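PDB 2QUD: capsid protein from Pseudomonas phage PP7, which assembles as dimers into a T=3 icosahedral capsid, packages the viral RNA genome and represses translation of the viral replicase. Local coordinates for residues A[55-61]-A[84-90]; A[61-66]-A[78-83]. All blocks are in the same frame, centred on the assembly; numbering follows the deposited sequence.

One long antiparallel hairpin, made of strands 56-68 and 76-89, carries both contacts, whose centres lie about 19 Å apart. Contact 1 joins the beginning of the first strand to the end of the second; contact 2 follows toward the hairpin turn, so its segments fall between those of contact 1 along the chain. L61 belongs to both. Strand 43-50 flanks strand 56-68, while strand 76-89, outermost within its own chain, pairs with the second subunit and carries the sheet across the dimer. Alternation along the hairpin then divides the work: one face presents the RNA-binding residues of both contacts, and the other meets helices.

Contact 1 (A[55-61]-A[84-90]); sequences TAYRVNL and HDVTIVA
A56 and V89 face each other as a non-hydrogen-bonded pair, beside the bond from A90 N to T55 O that closes this end of the hairpin. Y57 then pairs with I88, its N giving a short bond to I88 O (2.7 Å), while CE2 of its ring rests against A90 CB. R58 carries the polar side of the contact. Bends at chi2 and chi3 (-74° and -79°) take its chain alongside T87, CD lying 3.2 Å from T87 OG1, and bring the guanidinium side-on to D85. In this salt bridge NE reaches the syn lone pair of D85 OD2 at 3.0 Å, and NH1 meets D85 OD1 at 3.3 Å in the guanidinium plane; the two flat groups are turned 39° apart. V59 packs CB to CB on V86; V86 also touches L100 of helix 94-109, and V59 touches L116 of the second subunit. N60 ND2 adds a weak bond to D85 OD1 and, through a water, reaches H84 O. L61 sets CB against H84 CD2, while H84 ND1 bonds W82 of the second subunit. With NE and NH1 each on one carboxylate oxygen of D85, the guanidinium of R58 is steadied on the face where A56, R58 and T87 bind RNA, and its charge is probably tempered by D85.

Contact 2 (A[61-66]-A[78-83]); sequences LKLDQA and YTQVWS
K62 lays its extended side chain obliquely across V81, CG and then CE passing V81 CG1, the nearer of them at 3.8 Å. The next residue on the same face, D64, runs alongside V81 and points the same way. Its chi1 of -72° leaves CG beside the backbone N and brings OD1 up against both methyls, 3.4 Å from V81 CG2 and 3.5 Å from V81 CG1, a carboxylate oxygen resting on hydrocarbon. Further toward the turn, A66 CB meets T79 OG1 at 3.8 Å. K62, D64, V81 and S83 all bind RNA, so this face of the antiparallel hairpin is part of the sheet surface on which the coat protein dimer recognises its packaging signals. R43, another RNA-binding residue, lies next to D64 on the adjoining strand. On the reverse face, L63 and W82 form a hydrogen-bonded pair, as do Q65 and Q80, with Q65 N donating to Q80 O at 2.8 Å and almost straight (175°). A water joins the two glutamines, donating to Q65 O and accepting from Q65 NE2 and Q80 NE2. Their other partners lie on the second subunit: Q65 OE1 bonds S99 and Q80 OE1 takes the backbone N of V89. W82 packs on V113 and V117 of helix 111-119 in its own chain and on T104 of the second subunit.

Contact 1 (A[55-61]-A[84-90])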
loop_
_atom_site.group_PDB
_atom_site.type_symbol
_atom_site.label_atom_id
_atom_site.label_comp_id
_atom_site.label_asym_id
_atom_site.label_seq_id
_atom_site.Cartn_x
_atom_site.Cartn_y
_atom_site.Cartn_z
ATOM N N THR A 55 5.614 11.187 19.065
ATOM C CA THR A 55 5.066 9.937 19.597
ATOM C C THR A 55 4.809 8.881 18.520
ATOM O O THR A 55 4.463 7.745 18.859
ATOM C CB THR A 55 3.743 10.181 20.307
ATOM O OG1 THR A 55 2.801 10.760 19.390
ATOM C CG2 THR A 55 3.940 11.079 21.514
ATOM N N ALA A 56 4.931 9.253 17.245
ATOM C CA ALA A 56 4.649 8.340 16.149
ATOM C C ALA A 56 5.448 8.785 14.947
ATOM O O ALA A 56 5.977 9.891 14.877
ATOM C CB ALA A 56 3.191 8.330 15.814
ATOM N N TYR A 57 5.538 7.877 14.009
ATOM C CA TYR A 57 6.138 8.127 12.697
ATOM C C TYR A 57 5.098 7.864 11.615
ATOM O O TYR A 57 4.206 7.044 11.806
ATOM C CB TYR A 57 7.324 7.190 12.461
ATOM C CG TYR A 57 8.434 7.352 13.466
ATOM C CD1 TYR A 57 9.504 8.196 13.215
ATOM C CD2 TYR A 57 8.394 6.704 14.685
ATOM C CE1 TYR A 57 10.510 8.371 14.163
ATOM C CE2 TYR A 57 9.399 6.860 15.636
ATOM C CZ TYR A 57 10.453 7.699 15.366
ATOM O OH TYR A 57 11.445 7.857 16.298
ATOM N N ARG A 58 5.224 8.588 10.509
ATOM C CA ARG A 58 4.325 8.482 9.385
ATOM C C ARG A 58 5.195 8.132 8.185
ATOM O O ARG A 58 6.118 8.895 7.828
ATOM C CB ARG A 58 3.526 9.750 9.137
ATOM C CG ARG A 58 2.518 10.066 10.245
ATOM C CD ARG A 58 1.307 9.135 10.210
ATOM N NE ARG A 58 0.348 9.520 9.170
ATOM C CZ ARG A 58 -0.656 10.376 9.334
ATOM N NH1 ARG A 58 -1.458 10.624 8.305
ATOM N NH2 ARG A 58 -0.866 11.008 10.495
ATOM N N VAL A 59 4.951 6.950 7.611
ATOM C CA VAL A 59 5.574 6.517 6.354
ATOM C C VAL A 59 4.597 6.753 5.227
ATOM O O VAL A 59 3.437 6.339 5.306
ATOM C CB VAL A 59 5.906 5.008 6.369
ATOM C CG1 VAL A 59 6.364 4.547 4.992
ATOM C CG2 VAL A 59 6.935 4.672 7.427
ATOM N N ASN A 60 5.029 7.473 4.193
ATOM C CA ASN A 60 4.223 7.635 3.004
ATOM C C ASN A 60 4.970 7.055 1.822
ATOM O O ASN A 60 6.151 7.342 1.652
ATOM C CB ASN A 60 3.878 9.098 2.763
ATOM C CG ASN A 60 2.885 9.624 3.759
ATOM O OD1 ASN A 60 3.254 10.150 4.804
ATOM N ND2 ASN A 60 1.603 9.438 3.471
ATOM N N LEU A 61 4.300 6.198 1.055
ATOM C CA LEU A 61 4.838 5.681 -0.185
ATOM C C LEU A 61 3.815 5.978 -1.257
ATOM O O LEU A 61 2.643 5.737 -1.052
ATOM C CB LEU A 61 5.015 4.175 -0.109
ATOM C CG LEU A 61 5.898 3.583 1.013
ATOM C CD1 LEU A 61 5.932 2.009 0.984
ATOM C CD2 LEU A 61 7.302 4.202 0.912
ATOM N N HIS A 84 0.442 4.607 0.124
ATOM C CA HIS A 84 0.441 3.993 1.449
ATOM C C HIS A 84 0.685 5.053 2.479
ATOM O O HIS A 84 1.527 5.923 2.299
ATOM C CB HIS A 84 1.540 2.929 1.559
ATOM C CG HIS A 84 1.478 1.910 0.480
ATOM N ND1 HIS A 84 0.925 0.657 0.649
ATOM C CD2 HIS A 84 1.866 1.983 -0.811
ATOM C CE1 HIS A 84 0.986 0.003 -0.498
ATOM N NE2 HIS A 84 1.551 0.786 -1.403
ATOM N N ASP A 85 -0.040 4.963 3.594
ATOM C CA ASP A 85 0.148 5.868 4.716
ATOM C C ASP A 85 0.180 4.947 5.932
ATOM O O ASP A 85 -0.825 4.345 6.283
ATOM C CB ASP A 85 -0.997 6.850 4.777
ATOM C CG ASP A 85 -0.769 7.972 5.764
ATOM O OD1 ASP A 85 -1.140 9.099 5.401
ATOM O OD2 ASP A 85 -0.244 7.756 6.873
ATOM N N VAL A 86 1.342 4.857 6.567
ATOM C CA VAL A 86 1.557 3.917 7.673
ATOM C C VAL A 86 1.887 4.737 8.929
ATOM O O VAL A 86 2.803 5.568 8.936
ATOM C CB VAL A 86 2.692 2.879 7.377
ATOM C CG1 VAL A 86 2.662 1.726 8.395
ATOM C CG2 VAL A 86 2.663 2.341 5.915
ATOM N N THR A 87 1.144 4.459 9.996
ATOM C CA THR A 87 1.316 5.109 11.287
ATOM C C THR A 87 1.948 4.070 12.212
ATOM O O THR A 87 1.324 3.037 12.506
ATOM C CB THR A 87 -0.003 5.605 11.889
ATOM O OG1 THR A 87 -0.551 6.627 11.055
ATOM C CG2 THR A 87 0.213 6.180 13.273
ATOM N N ILE A 88 3.176 4.387 12.632
ATOM C CA ILE A 88 3.985 3.530 13.483
ATOM C C ILE A 88 4.230 4.266 14.792
ATOM O O ILE A 88 4.733 5.383 14.816
ATOM C CB ILE A 88 5.308 3.128 12.789
ATOM C CG1 ILE A 88 5.025 2.254 11.548
ATOM C CG2 ILE A 88 6.226 2.386 13.763
ATOM C CD1 ILE A 88 4.420 0.892 11.854
ATOM N N VAL A 89 3.818 3.652 15.893
ATOM C CA VAL A 89 3.862 4.327 17.171
ATOM C C VAL A 89 5.232 4.147 17.813
ATOM O O VAL A 89 5.821 3.074 17.789
ATOM C CB VAL A 89 2.684 3.851 18.065
ATOM C CG1 VAL A 89 2.793 4.451 19.450
ATOM C CG2 VAL A 89 1.320 4.237 17.403
ATOM N N ALA A 90 5.760 5.228 18.398
ATOM C CA ALA A 90 7.150 5.221 18.855
ATOM C C ALA A 90 7.411 4.278 20.042
ATOM O O ALA A 90 8.507 3.756 20.163
ATOM C CB ALA A 90 7.615 6.645 19.177
HETATM O O HOH W 1 0.746 8.309 1.226
#

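Contact 2 (A[61-66]-A[78-83])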
loop_
_atom_site.group_PDB
_atom_site.type_symbol
_atom_site.label_atom_id
_atom_site.label_comp_id
_atom_site.label_asym_id
_atom_site.label_seq_id
_atom_site.Cartn_x
_atom_site.Cartn_y
_atom_site.Cartn_z
ATOM N N LEU A 61 4.300 6.198 1.055
ATOM C CA LEU A 61 4.838 5.681 -0.185
ATOM C C LEU A 61 3.815 5.978 -1.257
ATOM O O LEU A 61 2.643 5.737 -1.052
ATOM C CB LEU A 61 5.015 4.175 -0.109
ATOM C CG LEU A 61 5.898 3.583 1.013
ATOM C CD1 LEU A 61 5.932 2.009 0.984
ATOM C CD2 LEU A 61 7.302 4.202 0.912
ATOM N N LYS A 62 4.250 6.465 -2.417
ATOM C CA LYS A 62 3.324 6.808 -3.538
ATOM C C LYS A 62 3.917 6.223 -4.806
ATOM O O LYS A 62 4.950 6.673 -5.284
ATOM C CB LYS A 62 3.171 8.323 -3.686
ATOM C CG LYS A 62 2.225 8.819 -4.792
ATOM C CD LYS A 62 2.113 10.356 -4.702
ATOM C CE LYS A 62 1.020 10.933 -5.573
ATOM N NZ LYS A 62 0.938 12.408 -5.364
ATOM N N LEU A 63 3.258 5.198 -5.326
ATOM C CA LEU A 63 3.610 4.590 -6.613
ATOM C C LEU A 63 2.744 5.238 -7.705
ATOM O O LEU A 63 1.514 5.108 -7.682
ATOM C CB LEU A 63 3.376 3.097 -6.575
ATOM C CG LEU A 63 3.938 2.287 -7.731
ATOM C CD1 LEU A 63 5.501 2.302 -7.785
ATOM C CD2 LEU A 63 3.423 0.856 -7.709
ATOM N N ASP A 64 3.425 5.925 -8.633
ATOM C CA ASP A 64 2.795 6.616 -9.752
ATOM C C ASP A 64 3.116 5.823 -11.008
ATOM O O ASP A 64 4.293 5.677 -11.363
ATOM C CB ASP A 64 3.330 8.046 -9.899
ATOM C CG ASP A 64 2.853 8.995 -8.810
ATOM O OD1 ASP A 64 1.686 8.909 -8.390
ATOM O OD2 ASP A 64 3.659 9.881 -8.432
ATOM N N GLN A 65 2.069 5.321 -11.680
ATOM C CA GLN A 65 2.233 4.594 -12.935
ATOM C C GLN A 65 1.528 5.382 -14.056
ATOM O O GLN A 65 0.307 5.389 -14.144
ATOM C CB GLN A 65 1.698 3.175 -12.823
ATOM C CG GLN A 65 1.961 2.337 -14.040
ATOM C CD GLN A 65 1.307 0.994 -13.982
ATOM O OE1 GLN A 65 1.983 -0.020 -13.822
ATOM N NE2 GLN A 65 -0.035 0.969 -14.096
ATOM N N ALA A 66 2.317 6.082 -14.869
ATOM C CA ALA A 66 1.786 6.829 -15.994
ATOM C C ALA A 66 1.558 5.860 -17.129
ATOM O O ALA A 66 2.288 4.883 -17.288
ATOM C CB ALA A 66 2.753 7.951 -16.430
ATOM N N TYR A 78 -2.683 9.067 -18.976
ATOM C CA TYR A 78 -3.270 9.112 -17.627
ATOM C C TYR A 78 -2.258 8.525 -16.670
ATOM O O TYR A 78 -1.313 7.837 -17.106
ATOM C CB TYR A 78 -4.622 8.362 -17.519
ATOM C CG TYR A 78 -4.602 6.906 -17.929
ATOM C CD1 TYR A 78 -4.159 5.917 -17.059
ATOM C CD2 TYR A 78 -5.032 6.510 -19.188
ATOM C CE1 TYR A 78 -4.112 4.575 -17.450
ATOM C CE2 TYR A 78 -4.997 5.164 -19.580
ATOM C CZ TYR A 78 -4.530 4.210 -18.705
ATOM O OH TYR A 78 -4.510 2.886 -19.093
ATOM N N THR A 79 -2.474 8.798 -15.386
ATOM C CA THR A 79 -1.609 8.302 -14.324
ATOM C C THR A 79 -2.496 7.669 -13.267
ATOM O O THR A 79 -3.477 8.256 -12.813
ATOM C CB THR A 79 -0.739 9.404 -13.697
ATOM O OG1 THR A 79 0.014 10.058 -14.734
ATOM C CG2 THR A 79 0.243 8.800 -12.635
ATOM N N GLN A 80 -2.131 6.460 -12.886
ATOM C CA GLN A 80 -2.767 5.790 -11.768
ATOM C C GLN A 80 -1.796 5.683 -10.606
ATOM O O GLN A 80 -0.573 5.666 -10.799
ATOM C CB GLN A 80 -3.248 4.439 -12.219
ATOM C CG GLN A 80 -4.302 4.602 -13.308
ATOM C CD GLN A 80 -4.933 3.297 -13.693
ATOM O OE1 GLN A 80 -6.114 3.121 -13.509
ATOM N NE2 GLN A 80 -4.149 2.386 -14.253
ATOM N N VAL A 81 -2.355 5.648 -9.397
ATOM C CA VAL A 81 -1.587 5.850 -8.185
ATOM C C VAL A 81 -1.996 4.816 -7.133
ATOM O O VAL A 81 -3.184 4.532 -6.975
ATOM C CB VAL A 81 -1.822 7.263 -7.603
ATOM C CG1 VAL A 81 -0.858 7.512 -6.498
ATOM C CG2 VAL A 81 -1.682 8.359 -8.692
ATOM N N TRP A 82 -1.024 4.253 -6.435
ATOM C CA TRP A 82 -1.290 3.536 -5.201
ATOM C C TRP A 82 -0.404 4.021 -4.099
ATOM O O TRP A 82 0.771 3.811 -4.115
ATOM C CB TRP A 82 -1.150 2.043 -5.412
ATOM C CG TRP A 82 -1.640 1.137 -4.317
ATOM C CD1 TRP A 82 -1.564 1.335 -2.974
ATOM C CD2 TRP A 82 -2.252 -0.131 -4.492
ATOM N NE1 TRP A 82 -2.090 0.284 -2.315
ATOM C CE2 TRP A 82 -2.515 -0.643 -3.221
ATOM C CE3 TRP A 82 -2.575 -0.899 -5.600
ATOM C CZ2 TRP A 82 -3.108 -1.876 -3.043
ATOM C CZ3 TRP A 82 -3.151 -2.074 -5.426
ATOM C CH2 TRP A 82 -3.438 -2.566 -4.169
ATOM N N SER A 83 -1.019 4.707 -3.152
ATOM C CA SER A 83 -0.247 5.274 -2.069
ATOM C C SER A 83 -0.550 4.571 -0.746
ATOM O O SER A 83 -1.613 4.011 -0.544
ATOM C CB SER A 83 -0.458 6.785 -1.961
ATOM O OG SER A 83 -1.809 7.074 -1.719
HETATM O O HOH W 2 -1.408 3.552 -15.182
#